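Long-range contact in putative agmatinase (Clostridium difficile, PDB 3LHL), which probably hydrolyses agmatine to putrescine and urea as a manganese-dependent member of the arginase family: residues N187-L192 with S237-V242. Numbering follows the deposited sequence.
Sequences NIVNML and SNINIV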
loop_
_atom_site.group_PDB
_atom_site.type_symbol
_atom_site.label_atom_id
_atom_site.label_comp_id
_atom_site.label_asym_id
_atom_site.label_seq_id
_atom_site.Cartn_x
_atom_site.Cartn_y
_atom_site.Cartn_z
ATOM N N ASN A 187 -0.384 18.324 5.889
ATOM C CA ASN A 187 -0.714 19.421 4.993
ATOM C C ASN A 187 -1.348 18.904 3.703
ATOM O O ASN A 187 -2.348 19.449 3.240
ATOM C CB ASN A 187 0.534 20.247 4.653
ATOM C CG ASN A 187 0.858 21.277 5.717
ATOM O OD1 ASN A 187 -0.009 21.672 6.489
ATOM N ND2 ASN A 187 2.101 21.731 5.747
ATOM N N ILE A 188 -0.763 17.854 3.129
ATOM C CA ILE A 188 -1.278 17.274 1.893
ATOM C C ILE A 188 -2.679 16.715 2.078
ATOM O O ILE A 188 -3.547 16.916 1.233
ATOM C CB ILE A 188 -0.346 16.150 1.365
ATOM C CG1 ILE A 188 0.975 16.763 0.890
ATOM C CG2 ILE A 188 -1.017 15.388 0.212
ATOM C CD1 ILE A 188 0.806 17.855 -0.161
ATOM N N VAL A 189 -2.900 16.026 3.191
ATOM C CA VAL A 189 -4.203 15.434 3.476
ATOM C C VAL A 189 -5.307 16.485 3.621
ATOM O O VAL A 189 -6.404 16.310 3.098
ATOM C CB VAL A 189 -4.141 14.562 4.745
ATOM C CG1 VAL A 189 -5.522 14.049 5.092
ATOM C CG2 VAL A 189 -3.195 13.382 4.511
ATOM N N ASN A 190 -5.023 17.571 4.335
ATOM C CA ASN A 190 -6.009 18.637 4.488
ATOM C C ASN A 190 -6.325 19.251 3.122
ATOM O O ASN A 190 -7.469 19.602 2.838
ATOM C CB ASN A 190 -5.492 19.729 5.426
ATOM C CG ASN A 190 -5.606 19.343 6.882
ATOM O OD1 ASN A 190 -6.644 18.844 7.320
ATOM N ND2 ASN A 190 -4.548 19.586 7.646
HETATM N N MSE A 191 -5.301 19.373 2.281
HETATM C CA MSE A 191 -5.474 19.939 0.947
HETATM C C MSE A 191 -6.340 19.055 0.061
HETATM O O MSE A 191 -6.983 19.541 -0.865
HETATM C CB MSE A 191 -4.117 20.152 0.277
HETATM C CG MSE A 191 -3.445 21.461 0.639
HETATM SE SE MSE A 191 -1.647 21.554 -0.079
HETATM C CE MSE A 191 -2.044 21.210 -1.950
ATOM N N LEU A 192 -6.344 17.756 0.348
ATOM C CA LEU A 192 -7.133 16.794 -0.407
ATOM C C LEU A 192 -8.492 16.601 0.254
ATOM O O LEU A 192 -9.138 15.566 0.083
ATOM C CB LEU A 192 -6.405 15.449 -0.472
ATOM C CG LEU A 192 -5.372 15.223 -1.577
ATOM C CD1 LEU A 192 -4.465 16.420 -1.714
ATOM C CD2 LEU A 192 -4.571 13.975 -1.248
ATOM N N SER A 237 -8.857 13.609 9.298
ATOM C CA SER A 237 -9.041 14.329 8.044
ATOM C C SER A 237 -10.381 14.029 7.388
ATOM O O SER A 237 -11.204 13.294 7.929
ATOM C CB SER A 237 -7.937 13.969 7.057
ATOM O OG SER A 237 -8.208 12.721 6.436
ATOM N N ASN A 238 -10.587 14.607 6.212
ATOM C CA ASN A 238 -11.813 14.380 5.471
ATOM C C ASN A 238 -11.516 13.804 4.093
ATOM O O ASN A 238 -12.105 14.227 3.095
ATOM C CB ASN A 238 -12.613 15.677 5.328
ATOM C CG ASN A 238 -13.978 15.450 4.696
ATOM O OD1 ASN A 238 -14.707 14.540 5.086
ATOM N ND2 ASN A 238 -14.330 16.279 3.721
ATOM N N ILE A 239 -10.586 12.853 4.026
ATOM C CA ILE A 239 -10.275 12.232 2.745
ATOM C C ILE A 239 -11.051 10.926 2.668
ATOM O O ILE A 239 -11.325 10.295 3.690
ATOM C CB ILE A 239 -8.762 11.935 2.564
ATOM C CG1 ILE A 239 -8.284 10.923 3.602
ATOM C CG2 ILE A 239 -7.966 13.218 2.656
ATOM C CD1 ILE A 239 -6.880 10.416 3.337
ATOM N N ASN A 240 -11.409 10.525 1.457
ATOM C CA ASN A 240 -12.168 9.301 1.264
ATOM C C ASN A 240 -11.315 8.213 0.615
ATOM O O ASN A 240 -11.009 8.267 -0.576
ATOM C CB ASN A 240 -13.413 9.601 0.416
ATOM C CG ASN A 240 -14.319 8.394 0.253
ATOM O OD1 ASN A 240 -14.462 7.585 1.171
ATOM N ND2 ASN A 240 -14.952 8.277 -0.909
ATOM N N ILE A 241 -10.913 7.232 1.414
ATOM C CA ILE A 241 -10.104 6.137 0.899
ATOM C C ILE A 241 -11.033 5.105 0.274
ATOM O O ILE A 241 -11.817 4.465 0.966
ATOM C CB ILE A 241 -9.258 5.491 2.021
ATOM C CG1 ILE A 241 -8.294 6.536 2.593
ATOM C CG2 ILE A 241 -8.468 4.308 1.469
ATOM C CD1 ILE A 241 -7.448 6.052 3.755
ATOM N N VAL A 242 -10.951 4.962 -1.045
ATOM C CA VAL A 242 -11.801 4.021 -1.765
ATOM C C VAL A 242 -11.052 2.761 -2.175
ATOM O O VAL A 242 -11.617 1.864 -2.806
ATOM C CB VAL A 242 -12.403 4.686 -3.020
ATOM C CG1 VAL A 242 -13.371 5.780 -2.603
ATOM C CG2 VAL A 242 -11.288 5.267 -3.891
HETATM O O HOH W 1 -8.865 16.054 4.567
#
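Ile239 meets the C-terminal end of helix 185-191 at Val189 and at Leu192, the first residue beyond it, chiefly through one methyl group, CG2, which rests against both. The CA-CB bond points toward the helix, and at CB the side chain forks. Ile239 CG2, anti to the carbonyl carbon, meets Val189 CG1 and the carbonyl atom Val189 O, each at 3.5 Å. Leu192 CB is 4.1 Å from Ile239 CG2. Leu192 O is 3.7 Å from Ile239 CG2. CG1 takes the crowded position between backbone N and carbonyl carbon (chi1 63°). A chi2 of 170° extends the chain to Ile239 CD1, 4.3 Å from Val189 CG1. Ser237 lies near Val189, modelled too tightly for its detail to be trusted; its OG is hydrogen-bonded to Ile234 O and takes a weak bond from Ile239 N.

No direct hydrogen bond joins the segments, but one water does: it donates to Val189 O (2.9 Å) and accepts from Asn238 N (2.8 Å). This carbonyl also receives a weak bond from Leu192 N.

The contact lies away from the manganese site and is structural packing within the alpha/beta fold of the arginase family. It joins the helix end to the lead-in of strand 240-247. Strand 196-202, its parallel neighbour, contributes Ile197 against both Leu192 and Ile239; Leu192 also touches Phe154 of strand 153-158, and Val189 packs on Ile233 of helix 229-235.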